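Local atomic coordinates of toxin-like protein (Paenibacillus larvae subsp. larvae BRL-230010, PDB entry 5DZQ), a protein that transfers a single ADP-ribose group, probably from NAD+ to a target protein, as a C3-like mono-ADP-ribosyltransferase toxin. Residues B[92-97]-B[140-145]; B[130-135]-B[186-191]; B[155-160]-B[204-209]; B[164-169]-B[179-184]. One frame throughout, in Å; residues are numbered along the deposited sequence.

Contact 1. Residues B[92-97]-B[140-145]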
loop_
_atom_site.group_PDB
_atom_site.type_symbol
_atom_site.label_atom_id
_atom_site.label_comp_id
_atom_site.label_asym_id
_atom_site.label_seq_id
_atom_site.Cartn_x
_atom_site.Cartn_y
_atom_site.Cartn_z
ATOM N N GLN B 92 -16.965 13.606 6.269
ATOM C CA GLN B 92 -16.634 13.108 4.931
ATOM C C GLN B 92 -15.191 12.624 4.871
ATOM O O GLN B 92 -14.283 13.343 5.263
ATOM C CB GLN B 92 -16.839 14.194 3.874
ATOM C CG GLN B 92 -18.266 14.646 3.698
ATOM C CD GLN B 92 -18.985 13.907 2.582
ATOM O OE1 GLN B 92 -18.373 13.498 1.588
ATOM N NE2 GLN B 92 -20.293 13.740 2.739
ATOM N N VAL B 93 -14.972 11.408 4.380
ATOM C CA VAL B 93 -13.615 10.914 4.198
ATOM C C VAL B 93 -13.477 10.361 2.792
ATOM O O VAL B 93 -14.465 10.270 2.062
ATOM C CB VAL B 93 -13.255 9.838 5.237
ATOM C CG1 VAL B 93 -13.265 10.453 6.636
ATOM C CG2 VAL B 93 -14.240 8.674 5.158
ATOM N N TYR B 94 -12.254 10.008 2.402
ATOM C CA TYR B 94 -12.030 9.505 1.051
ATOM C C TYR B 94 -10.945 8.440 0.978
ATOM O O TYR B 94 -10.119 8.322 1.892
ATOM C CB TYR B 94 -11.676 10.655 0.103
ATOM C CG TYR B 94 -10.272 11.191 0.224
ATOM C CD1 TYR B 94 -9.958 12.187 1.139
ATOM C CD2 TYR B 94 -9.264 10.721 -0.603
ATOM C CE1 TYR B 94 -8.662 12.681 1.232
ATOM C CE2 TYR B 94 -7.984 11.207 -0.512
ATOM C CZ TYR B 94 -7.693 12.186 0.402
ATOM O OH TYR B 94 -6.415 12.678 0.467
ATOM N N ARG B 95 -10.971 7.701 -0.134
ATOM C CA ARG B 95 -10.047 6.602 -0.470
ATOM C C ARG B 95 -9.738 6.632 -1.944
ATOM O O ARG B 95 -10.662 6.684 -2.745
ATOM C CB ARG B 95 -10.670 5.228 -0.194
ATOM C CG ARG B 95 -10.549 4.685 1.184
ATOM C CD ARG B 95 -10.749 3.180 1.121
ATOM N NE ARG B 95 -9.786 2.578 0.201
ATOM C CZ ARG B 95 -8.528 2.282 0.526
ATOM N NH1 ARG B 95 -8.077 2.527 1.754
ATOM N NH2 ARG B 95 -7.716 1.747 -0.376
ATOM N N GLY B 96 -8.469 6.539 -2.324
ATOM C CA GLY B 96 -8.133 6.263 -3.712
ATOM C C GLY B 96 -7.997 4.758 -3.888
ATOM O O GLY B 96 -7.690 4.050 -2.932
ATOM N N ASP B 97 -8.242 4.254 -5.091
ATOM C CA ASP B 97 -8.032 2.830 -5.357
ATOM C C ASP B 97 -7.651 2.652 -6.816
ATOM O O ASP B 97 -7.951 3.510 -7.650
ATOM C CB ASP B 97 -9.288 2.003 -5.027
ATOM C CG ASP B 97 -9.469 1.758 -3.531
ATOM O OD1 ASP B 97 -8.648 1.008 -2.941
ATOM O OD2 ASP B 97 -10.439 2.301 -2.945
ATOM N N SER B 140 -9.593 1.886 6.029
ATOM C CA SER B 140 -8.830 3.097 6.334
ATOM C C SER B 140 -9.185 4.164 5.313
ATOM O O SER B 140 -9.244 3.879 4.115
ATOM C CB SER B 140 -7.326 2.833 6.307
ATOM O OG SER B 140 -7.013 1.703 7.099
ATOM N N THR B 141 -9.416 5.382 5.788
ATOM C CA THR B 141 -9.831 6.475 4.916
ATOM C C THR B 141 -9.041 7.736 5.245
ATOM O O THR B 141 -8.573 7.898 6.371
ATOM C CB THR B 141 -11.320 6.755 5.052
ATOM O OG1 THR B 141 -11.620 7.182 6.391
ATOM C CG2 THR B 141 -12.135 5.498 4.737
ATOM N N SER B 142 -8.877 8.615 4.258
ATOM C CA SER B 142 -8.134 9.851 4.466
ATOM C C SER B 142 -9.106 11.010 4.658
ATOM O O SER B 142 -10.261 10.947 4.232
ATOM C CB SER B 142 -7.189 10.135 3.294
ATOM O OG SER B 142 -6.334 9.035 3.026
ATOM N N ILE B 143 -8.617 12.056 5.308
ATOM C CA ILE B 143 -9.395 13.240 5.633
ATOM C C ILE B 143 -8.832 14.430 4.865
ATOM O O ILE B 143 -7.626 14.663 4.896
ATOM C CB ILE B 143 -9.340 13.549 7.146
ATOM C CG1 ILE B 143 -9.886 12.373 7.961
ATOM C CG2 ILE B 143 -10.095 14.817 7.465
ATOM C CD1 ILE B 143 -9.066 12.097 9.208
ATOM N N VAL B 144 -9.683 15.182 4.180
ATOM C CA VAL B 144 -9.196 16.381 3.484
ATOM C C VAL B 144 -8.871 17.487 4.476
ATOM O O VAL B 144 -9.716 17.885 5.277
ATOM C CB VAL B 144 -10.222 16.907 2.454
ATOM C CG1 VAL B 144 -9.782 18.275 1.902
ATOM C CG2 VAL B 144 -10.383 15.909 1.318
ATOM N N SER B 145 -7.636 17.968 4.436
ATOM C CA SER B 145 -7.304 19.215 5.096
ATOM C C SER B 145 -7.328 20.315 4.038
ATOM O O SER B 145 -8.374 20.901 3.763
ATOM C CB SER B 145 -5.944 19.139 5.783
ATOM O OG SER B 145 -5.758 20.264 6.621
HETATM O O HOH W 1 -12.555 14.537 3.856
HETATM O O HOH W 2 -5.737 13.945 2.509
#
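Tyr-94 and Ser-142 form a single antiparallel bridge where the two sheets of the ADP-ribosyltransferase fold meet. The strand axes make an angle of 107°, so the pairing stays short. Ser-142 N gives a nearly straight bond to Tyr-94 O (2.7 Å), and Tyr-94 N returns one to Ser-142 O (2.9 Å). Ser-142 CB lies over one face of the Tyr-94 ring, toward its rim and 3.8 Å from the ring centroid. The ring reaches back here because CG stands between the backbone N and the carbonyl carbon (chi1 76°). Val-144 CG2 comes obliquely against Tyr-94 CE1. The Tyr-94 hydroxyl accepts a hydrogen bond from Phe-149 N. Val-93 crosses Thr-141 at about a right angle and packs tightly, with CG2 3.5 Å from Thr-141 CB. Thr-141 OG1 is held by Leu-181 O.

Residues 140-142 read Ser-Thr-Ser, consistent with the signature of this family, whose conserved arginine probably corresponds to Arg-95. Arg-95 NH1 donates to Ser-140 O (3.0 Å), which lies near the guanidinium plane. Asp-97 fixes the rotation of that group by a side-on, two-nitrogen grip. NE meets OD2, and NH2 meets OD1 (2.8 Å) from above the carboxylate plane.

Contact 2. Residues B[130-135]-B[186-191]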
loop_
_atom_site.group_PDB
_atom_site.type_symbol
_atom_site.label_atom_id
_atom_site.label_comp_id
_atom_site.label_asym_id
_atom_site.label_seq_id
_atom_site.Cartn_x
_atom_site.Cartn_y
_atom_site.Cartn_z
ATOM N N GLY B 130 -26.658 2.612 -6.291
ATOM C CA GLY B 130 -27.909 2.405 -5.585
ATOM C C GLY B 130 -27.866 1.205 -4.663
ATOM O O GLY B 130 -28.790 0.975 -3.881
ATOM N N LYS B 131 -26.781 0.443 -4.745
ATOM C CA LYS B 131 -26.679 -0.820 -4.025
ATOM C C LYS B 131 -25.753 -0.722 -2.814
ATOM O O LYS B 131 -24.910 0.175 -2.731
ATOM C CB LYS B 131 -26.213 -1.923 -4.981
ATOM C CG LYS B 131 -27.267 -2.255 -6.043
ATOM C CD LYS B 131 -26.682 -2.955 -7.255
ATOM C CE LYS B 131 -26.807 -4.474 -7.160
ATOM N NZ LYS B 131 -26.156 -5.181 -8.307
ATOM N N ILE B 132 -25.931 -1.635 -1.864
ATOM C CA ILE B 132 -25.108 -1.636 -0.660
ATOM C C ILE B 132 -23.987 -2.655 -0.807
ATOM O O ILE B 132 -24.235 -3.819 -1.135
ATOM C CB ILE B 132 -25.956 -1.930 0.599
ATOM C CG1 ILE B 132 -26.928 -0.774 0.845
ATOM C CG2 ILE B 132 -25.073 -2.111 1.821
ATOM C CD1 ILE B 132 -27.906 -1.016 1.973
ATOM N N ARG B 133 -22.753 -2.201 -0.599
ATOM C CA ARG B 133 -21.579 -3.071 -0.677
ATOM C C ARG B 133 -20.981 -3.308 0.701
ATOM O O ARG B 133 -21.199 -2.526 1.624
ATOM C CB ARG B 133 -20.507 -2.463 -1.585
ATOM C CG ARG B 133 -21.003 -2.046 -2.953
ATOM C CD ARG B 133 -20.856 -3.172 -3.937
ATOM N NE ARG B 133 -19.479 -3.648 -4.003
ATOM C CZ ARG B 133 -19.097 -4.701 -4.715
ATOM N NH1 ARG B 133 -19.996 -5.375 -5.420
ATOM N NH2 ARG B 133 -17.823 -5.077 -4.726
ATOM N N THR B 134 -20.203 -4.376 0.825
ATOM C CA THR B 134 -19.488 -4.657 2.059
ATOM C C THR B 134 -17.986 -4.658 1.795
ATOM O O THR B 134 -17.529 -5.266 0.833
ATOM C CB THR B 134 -19.908 -6.016 2.655
ATOM O OG1 THR B 134 -21.292 -5.971 3.017
ATOM C CG2 THR B 134 -19.079 -6.336 3.886
ATOM N N GLU B 135 -17.230 -3.948 2.628
ATOM C CA GLU B 135 -15.780 -4.043 2.615
ATOM C C GLU B 135 -15.372 -5.062 3.676
ATOM O O GLU B 135 -15.563 -4.835 4.865
ATOM C CB GLU B 135 -15.119 -2.690 2.892
ATOM C CG GLU B 135 -13.584 -2.761 3.004
ATOM C CD GLU B 135 -12.932 -3.499 1.838
ATOM O OE1 GLU B 135 -13.259 -3.161 0.676
ATOM O OE2 GLU B 135 -12.118 -4.436 2.078
ATOM N N ASN B 186 -15.954 -5.328 7.645
ATOM C CA ASN B 186 -17.351 -5.552 7.233
ATOM C C ASN B 186 -18.224 -4.298 7.233
ATOM O O ASN B 186 -19.440 -4.380 7.409
ATOM C CB ASN B 186 -18.004 -6.629 8.109
ATOM C CG ASN B 186 -17.447 -8.006 7.840
ATOM O OD1 ASN B 186 -16.921 -8.274 6.761
ATOM N ND2 ASN B 186 -17.560 -8.893 8.822
ATOM N N THR B 187 -17.619 -3.137 7.010
ATOM C CA THR B 187 -18.402 -1.908 6.896
ATOM C C THR B 187 -19.304 -1.995 5.675
ATOM O O THR B 187 -18.880 -2.452 4.615
ATOM C CB THR B 187 -17.506 -0.668 6.804
ATOM O OG1 THR B 187 -16.993 -0.370 8.106
ATOM C CG2 THR B 187 -18.288 0.540 6.310
ATOM N N LYS B 188 -20.560 -1.597 5.845
ATOM C CA LYS B 188 -21.522 -1.609 4.753
ATOM C C LYS B 188 -21.729 -0.182 4.315
ATOM O O LYS B 188 -21.877 0.705 5.150
ATOM C CB LYS B 188 -22.850 -2.252 5.180
ATOM C CG LYS B 188 -22.753 -3.770 5.405
ATOM C CD LYS B 188 -24.112 -4.441 5.418
ATOM C CE LYS B 188 -23.969 -5.970 5.438
ATOM N NZ LYS B 188 -25.265 -6.663 5.154
ATOM N N TYR B 189 -21.717 0.046 3.007
ATOM C CA TYR B 189 -21.910 1.382 2.492
ATOM C C TYR B 189 -22.775 1.346 1.241
ATOM O O TYR B 189 -22.672 0.428 0.421
ATOM C CB TYR B 189 -20.558 2.058 2.211
ATOM C CG TYR B 189 -19.685 1.326 1.223
ATOM C CD1 TYR B 189 -18.831 0.312 1.637
ATOM C CD2 TYR B 189 -19.699 1.660 -0.127
ATOM C CE1 TYR B 189 -18.023 -0.362 0.732
ATOM C CE2 TYR B 189 -18.897 0.996 -1.036
ATOM C CZ TYR B 189 -18.059 -0.013 -0.600
ATOM O OH TYR B 189 -17.266 -0.677 -1.498
ATOM N N LYS B 190 -23.653 2.336 1.120
ATOM C CA LYS B 190 -24.520 2.432 -0.038
ATOM C C LYS B 190 -23.906 3.362 -1.067
ATOM O O LYS B 190 -23.562 4.506 -0.763
ATOM C CB LYS B 190 -25.909 2.924 0.360
ATOM C CG LYS B 190 -26.844 3.138 -0.817
ATOM C CD LYS B 190 -28.108 3.840 -0.363
ATOM C CE LYS B 190 -29.061 4.055 -1.517
ATOM N NZ LYS B 190 -29.550 2.754 -2.036
ATOM N N ILE B 191 -23.769 2.877 -2.291
ATOM C CA ILE B 191 -23.223 3.708 -3.344
ATOM C C ILE B 191 -24.331 4.635 -3.826
ATOM O O ILE B 191 -25.305 4.192 -4.439
ATOM C CB ILE B 191 -22.653 2.856 -4.483
ATOM C CG1 ILE B 191 -21.421 2.107 -3.966
ATOM C CG2 ILE B 191 -22.306 3.718 -5.689
ATOM C CD1 ILE B 191 -20.770 1.206 -4.976
#
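Lys-190 NZ donates to Gly-130 O at 2.7 Å, approaching from above the carbonyl plane and not on a lone pair. The lysine chain is extended up to CE and turns only at its last torsion (chi4 65°), which brings NZ over the carbonyl. Gly-130 N bonds in turn to Ile-191 O (2.8 Å), so this glycine is held through both its N and its O. Its phi of 91° suits a residue without CB.

Beyond it the two strands pair antiparallel. Arg-133 and Tyr-189 are a hydrogen-bonded pair, with Arg-133 N 2.8 Å from Tyr-189 O. On that face Arg-133 lies alongside the Tyr-189 ring and points the same way. Its CB sits over one ring face toward the rim, 3.6 Å from Tyr-189 CZ, and its CG touches Ile-191 CD1. Tyr-128 of helix 118-128 packs on both Arg-133 and Ile-191.

Ile-132, Thr-134, Lys-188 and Lys-190 share the other face. Ile-132 CG1 meets Lys-190 CB at 3.9 Å, and Thr-134 OG1 lies against the aliphatic part of Lys-188.

This is an antiparallel ladder at the margin of the five-stranded mixed sheet, where 132-135 is an outermost strand.

Contact 3. Residues B[155-160]-B[204-209]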
loop_
_atom_site.group_PDB
_atom_site.type_symbol
_atom_site.label_atom_id
_atom_site.label_comp_id
_atom_site.label_asym_id
_atom_site.label_seq_id
_atom_site.Cartn_x
_atom_site.Cartn_y
_atom_site.Cartn_z
ATOM N N LEU B 155 -11.688 7.215 -7.080
ATOM C CA LEU B 155 -11.787 8.001 -5.866
ATOM C C LEU B 155 -13.153 7.757 -5.247
ATOM O O LEU B 155 -14.185 7.968 -5.889
ATOM C CB LEU B 155 -11.576 9.495 -6.169
ATOM C CG LEU B 155 -11.412 10.548 -5.061
ATOM C CD1 LEU B 155 -12.680 10.844 -4.312
ATOM C CD2 LEU B 155 -10.308 10.184 -4.074
ATOM N N THR B 156 -13.157 7.327 -3.992
ATOM C CA THR B 156 -14.396 7.121 -3.250
ATOM C C THR B 156 -14.494 8.135 -2.124
ATOM O O THR B 156 -13.573 8.253 -1.336
ATOM C CB THR B 156 -14.466 5.696 -2.650
ATOM O OG1 THR B 156 -14.308 4.729 -3.696
ATOM C CG2 THR B 156 -15.798 5.473 -1.952
ATOM N N THR B 157 -15.587 8.886 -2.050
ATOM C CA THR B 157 -15.833 9.678 -0.846
ATOM C C THR B 157 -16.949 9.007 -0.057
ATOM O O THR B 157 -17.889 8.477 -0.643
ATOM C CB THR B 157 -16.217 11.143 -1.155
ATOM O OG1 THR B 157 -17.235 11.176 -2.158
ATOM C CG2 THR B 157 -15.006 11.925 -1.638
ATOM N N LEU B 158 -16.826 9.016 1.267
ATOM C CA LEU B 158 -17.788 8.351 2.136
ATOM C C LEU B 158 -18.295 9.299 3.201
ATOM O O LEU B 158 -17.510 9.972 3.871
ATOM C CB LEU B 158 -17.171 7.125 2.822
ATOM C CG LEU B 158 -16.611 6.007 1.945
ATOM C CD1 LEU B 158 -15.178 5.670 2.329
ATOM C CD2 LEU B 158 -17.489 4.774 2.045
ATOM N N LYS B 159 -19.607 9.330 3.368
ATOM C CA LYS B 159 -20.200 10.050 4.480
ATOM C C LYS B 159 -20.335 9.072 5.638
ATOM O O LYS B 159 -20.996 8.043 5.525
ATOM C CB LYS B 159 -21.552 10.653 4.084
ATOM C CG LYS B 159 -22.319 11.296 5.233
ATOM C CD LYS B 159 -23.596 12.002 4.739
ATOM C CE LYS B 159 -24.466 11.061 3.919
ATOM N NZ LYS B 159 -25.614 11.774 3.284
ATOM N N VAL B 160 -19.656 9.365 6.737
ATOM C CA VAL B 160 -19.710 8.497 7.906
ATOM C C VAL B 160 -20.554 9.198 8.949
ATOM O O VAL B 160 -20.224 10.308 9.364
ATOM C CB VAL B 160 -18.313 8.191 8.466
ATOM C CG1 VAL B 160 -18.380 7.085 9.504
ATOM C CG2 VAL B 160 -17.369 7.799 7.340
ATOM N N THR B 204 -11.120 10.232 -13.869
ATOM C CA THR B 204 -11.226 9.590 -12.568
ATOM C C THR B 204 -12.614 8.976 -12.385
ATOM O O THR B 204 -13.629 9.616 -12.665
ATOM C CB THR B 204 -10.950 10.610 -11.414
ATOM O OG1 THR B 204 -9.655 11.206 -11.585
ATOM C CG2 THR B 204 -11.031 9.930 -10.048
ATOM N N ILE B 205 -12.663 7.735 -11.922
ATOM C CA ILE B 205 -13.941 7.131 -11.606
ATOM C C ILE B 205 -14.280 7.547 -10.195
ATOM O O ILE B 205 -13.531 7.254 -9.262
ATOM C CB ILE B 205 -13.903 5.597 -11.747
ATOM C CG1 ILE B 205 -13.792 5.223 -13.228
ATOM C CG2 ILE B 205 -15.143 4.974 -11.135
ATOM C CD1 ILE B 205 -13.385 3.779 -13.474
ATOM N N LYS B 206 -15.389 8.267 -10.049
ATOM C CA LYS B 206 -15.790 8.837 -8.769
ATOM C C LYS B 206 -16.926 8.024 -8.166
ATOM O O LYS B 206 -17.928 7.762 -8.825
ATOM C CB LYS B 206 -16.208 10.307 -8.942
ATOM C CG LYS B 206 -16.717 11.012 -7.666
ATOM C CD LYS B 206 -15.684 10.969 -6.543
ATOM C CE LYS B 206 -15.551 12.305 -5.833
ATOM N NZ LYS B 206 -16.762 12.735 -5.095
ATOM N N ILE B 207 -16.749 7.601 -6.919
ATOM C CA ILE B 207 -17.788 6.888 -6.189
ATOM C C ILE B 207 -18.181 7.690 -4.959
ATOM O O ILE B 207 -17.334 8.034 -4.148
ATOM C CB ILE B 207 -17.330 5.468 -5.757
ATOM C CG1 ILE B 207 -16.965 4.640 -6.992
ATOM C CG2 ILE B 207 -18.441 4.783 -4.931
ATOM C CD1 ILE B 207 -16.227 3.344 -6.685
ATOM N N GLU B 208 -19.464 7.998 -4.825
ATOM C CA GLU B 208 -19.950 8.685 -3.638
ATOM C C GLU B 208 -20.840 7.733 -2.837
ATOM O O GLU B 208 -21.808 7.182 -3.369
ATOM C CB GLU B 208 -20.695 9.969 -4.029
ATOM C CG GLU B 208 -19.803 10.893 -4.859
ATOM C CD GLU B 208 -20.440 12.239 -5.148
ATOM O OE1 GLU B 208 -21.677 12.348 -5.042
ATOM O OE2 GLU B 208 -19.691 13.182 -5.483
ATOM N N ALA B 209 -20.502 7.526 -1.564
ATOM C CA ALA B 209 -21.169 6.497 -0.770
ATOM C C ALA B 209 -21.474 6.955 0.651
ATOM O O ALA B 209 -20.853 7.889 1.168
ATOM C CB ALA B 209 -20.323 5.229 -0.735
#
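Leu-155 and Lys-206 head a parallel ladder in the five-stranded mixed sheet of the ADP-ribosyltransferase fold. Strands 155-160 and 204-209 run 15° apart. Five backbone hydrogen bonds join them, from Leu-155 N to Ile-205 O at one end to Lys-159 N to Ala-209 O at the other. Strand 91-97 borders residues 155-160 on their far side.

Leu-155, Thr-157, Lys-206 and Glu-208 share one face. Lys-206 starts with CG opposite the backbone N (chi1 177°), then bends at all three later torsions. This folds the chain beside Leu-155, with Lys-206 CE 3.6 Å from Leu-155 CD1. The far end of the aliphatic chain, CD and CE, thus packs on one leucine methyl, and the amine is carried forward along the ladder, between Thr-157 and Glu-208. Thr-157 OG1 stands between its backbone N and carbonyl carbon (chi1 48°), a setting that turns it toward Lys-206 NZ, although the bond is weak at 3.4 Å. The same hydroxyl also bonds to a glycerol. Leu-155 and Thr-157 also touch Tyr-94.

On the opposite face Thr-156 and Ile-207 lie obliquely across each other. Thr-156 OG1 rests against Ile-207 CB (3.7 Å), and the two CG2 methyls meet at 4.0 Å. Next along, Leu-158 CD2 touches Ala-209 CB at 4.0 Å, and this methyl also packs against Tyr-189.

Glu-208 is extended beyond CG and has two polar partners at OE2. One is the hydroxyl of Tyr-195. The other is Lys-206 NZ, in a salt bridge of 3.0 Å that uses the anti lone pair of OE2.

Contact 4. Residues B[164-169]-B[179-184]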
loop_
_atom_site.group_PDB
_atom_site.type_symbol
_atom_site.label_atom_id
_atom_site.label_comp_id
_atom_site.label_asym_id
_atom_site.label_seq_id
_atom_site.Cartn_x
_atom_site.Cartn_y
_atom_site.Cartn_z
ATOM N N ALA B 164 -21.147 6.534 14.635
ATOM C CA ALA B 164 -20.571 5.318 14.049
ATOM C C ALA B 164 -19.290 4.919 14.760
ATOM O O ALA B 164 -18.544 5.778 15.247
ATOM C CB ALA B 164 -20.297 5.512 12.562
ATOM N N HIS B 165 -19.032 3.616 14.826
ATOM C CA HIS B 165 -17.735 3.158 15.265
ATOM C C HIS B 165 -16.746 3.580 14.193
ATOM O O HIS B 165 -16.913 3.269 13.006
ATOM C CB HIS B 165 -17.718 1.644 15.506
ATOM C CG HIS B 165 -18.634 1.204 16.606
ATOM N ND1 HIS B 165 -18.720 1.867 17.813
ATOM C CD2 HIS B 165 -19.520 0.182 16.677
ATOM C CE1 HIS B 165 -19.614 1.270 18.580
ATOM N NE2 HIS B 165 -20.117 0.245 17.914
ATOM N N ALA B 166 -15.740 4.328 14.614
ATOM C CA ALA B 166 -14.699 4.814 13.714
ATOM C C ALA B 166 -13.692 5.525 14.580
ATOM O O ALA B 166 -14.065 6.389 15.371
ATOM C CB ALA B 166 -15.266 5.762 12.642
ATOM N N GLY B 167 -12.424 5.155 14.452
ATOM C CA GLY B 167 -11.390 5.754 15.274
ATOM C C GLY B 167 -10.330 6.461 14.450
ATOM O O GLY B 167 -9.928 5.974 13.391
ATOM N N TYR B 168 -9.892 7.625 14.923
ATOM C CA TYR B 168 -8.791 8.318 14.264
ATOM C C TYR B 168 -7.464 7.668 14.621
ATOM O O TYR B 168 -7.205 7.352 15.787
ATOM C CB TYR B 168 -8.784 9.794 14.649
ATOM C CG TYR B 168 -9.934 10.573 14.040
ATOM C CD1 TYR B 168 -11.182 10.611 14.657
ATOM C CD2 TYR B 168 -9.774 11.261 12.842
ATOM C CE1 TYR B 168 -12.246 11.325 14.096
ATOM C CE2 TYR B 168 -10.825 11.981 12.282
ATOM C CZ TYR B 168 -12.052 12.008 12.909
ATOM O OH TYR B 168 -13.087 12.717 12.340
ATOM N N VAL B 169 -6.624 7.468 13.613
ATOM C CA VAL B 169 -5.320 6.856 13.811
ATOM C C VAL B 169 -4.208 7.707 13.205
ATOM O O VAL B 169 -4.463 8.540 12.334
ATOM C CB VAL B 169 -5.278 5.458 13.191
ATOM C CG1 VAL B 169 -6.332 4.567 13.840
ATOM C CG2 VAL B 169 -5.508 5.544 11.687
ATOM N N TYR B 179 -3.566 12.390 10.358
ATOM C CA TYR B 179 -4.497 11.344 10.787
ATOM C C TYR B 179 -5.274 10.699 9.650
ATOM O O TYR B 179 -5.517 11.311 8.618
ATOM C CB TYR B 179 -5.511 11.898 11.787
ATOM C CG TYR B 179 -4.921 12.409 13.077
ATOM C CD1 TYR B 179 -4.352 11.540 13.993
ATOM C CD2 TYR B 179 -4.956 13.762 13.389
ATOM C CE1 TYR B 179 -3.819 12.002 15.177
ATOM C CE2 TYR B 179 -4.428 14.234 14.571
ATOM C CZ TYR B 179 -3.860 13.350 15.463
ATOM O OH TYR B 179 -3.329 13.813 16.646
ATOM N N GLU B 180 -5.682 9.457 9.874
ATOM C CA GLU B 180 -6.652 8.797 9.025
ATOM C C GLU B 180 -7.814 8.353 9.910
ATOM O O GLU B 180 -7.688 8.320 11.143
ATOM C CB GLU B 180 -6.036 7.588 8.306
ATOM C CG GLU B 180 -4.979 7.957 7.268
ATOM C CD GLU B 180 -4.603 6.803 6.349
ATOM O OE1 GLU B 180 -5.020 5.660 6.613
ATOM O OE2 GLU B 180 -3.892 7.038 5.348
ATOM N N LEU B 181 -8.939 8.022 9.287
ATOM C CA LEU B 181 -10.082 7.514 10.020
ATOM C C LEU B 181 -10.247 6.032 9.694
ATOM O O LEU B 181 -10.350 5.637 8.524
ATOM C CB LEU B 181 -11.347 8.303 9.687
ATOM C CG LEU B 181 -12.582 7.932 10.514
ATOM C CD1 LEU B 181 -12.350 8.143 12.018
ATOM C CD2 LEU B 181 -13.803 8.707 10.055
ATOM N N LEU B 182 -10.255 5.210 10.735
ATOM C CA LEU B 182 -10.270 3.766 10.566
ATOM C C LEU B 182 -11.647 3.232 10.898
ATOM O O LEU B 182 -12.157 3.442 11.995
ATOM C CB LEU B 182 -9.213 3.103 11.457
ATOM C CG LEU B 182 -9.195 1.576 11.433
ATOM C CD1 LEU B 182 -8.858 1.067 10.027
ATOM C CD2 LEU B 182 -8.186 1.059 12.449
ATOM N N LEU B 183 -12.262 2.551 9.943
ATOM C CA LEU B 183 -13.594 2.013 10.174
ATOM C C LEU B 183 -13.515 0.504 10.377
ATOM O O LEU B 183 -12.562 -0.132 9.922
ATOM C CB LEU B 183 -14.529 2.363 9.006
ATOM C CG LEU B 183 -15.286 3.691 9.152
ATOM C CD1 LEU B 183 -14.354 4.868 8.956
ATOM C CD2 LEU B 183 -16.473 3.776 8.204
ATOM N N PRO B 184 -14.509 -0.074 11.088
ATOM C CA PRO B 184 -14.543 -1.522 11.308
ATOM C C PRO B 184 -14.485 -2.340 10.012
ATOM O O PRO B 184 -14.887 -1.880 8.938
ATOM C CB PRO B 184 -15.897 -1.743 12.006
ATOM C CG PRO B 184 -16.184 -0.449 12.687
ATOM C CD PRO B 184 -15.595 0.623 11.805
#
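Gly-167 pairs with Leu-182 and Val-169 with Glu-180 as antiparallel hydrogen-bonded pairs, and four backbone bonds tie the strands, among them Val-169 N to Glu-180 O at 2.8 Å.

Between these pairs Tyr-168 faces Leu-181. Leu-181 CD1 sits almost over the centre of the Tyr-168 ring, 3.7 Å from the centroid and 9° off the normal. Two torsions place the methyl there: CG lies anti to the backbone N (chi1 -174°) and chi2 is 59°. The same CD1 presses on Gly-167 O, and it meets Ala-166 CB at 3.8 Å. Leu-183 CD1 touches that alanine methyl as well. Beyond the strands, Pro-184 CD lies 3.2 Å from His-165 O.

On the other face Val-169 divides its branches. CG1 packs on Leu-182 CB (4.0 Å) and CG2 on Glu-180 CB. Helix 38-49 covers Val-169 and Leu-182. The Glu-180 carboxylate leads away to a salt bridge with Lys-171. At the strand start the Tyr-179 ring turns its edge to Val-169 O.

The two strands form the beta hairpin of the three-stranded sheet. Tyr-179 and Glu-180 end a Gln-Tyr-Glu sequence, consistent with the Gln/Glu-x-Glu motif of ADP-ribosyltransferases.

Overall arrangement
From the N terminus, four helices precede strand 91-97, an edge of the five-stranded sheet. Contact 1 closes a loop of 42 residues back to it and joins that edge to strand 139-142 of the three-stranded sheet. Contact 2 opens inside this loop at 130-135 and closes at 186-191, so the two cross. Contact 3 follows contact 1 in series. It crosses contact 2 and closes last, at 204-209. Contact 4, a short hairpin, is nested inside both. Contacts 2 and 3 are two strand pairings within the five-stranded sheet, and contact 4 is one pairing of the three-stranded sheet. Thr-141 N meets Leu-181 O (2.9 Å), linking contacts 1 and 4.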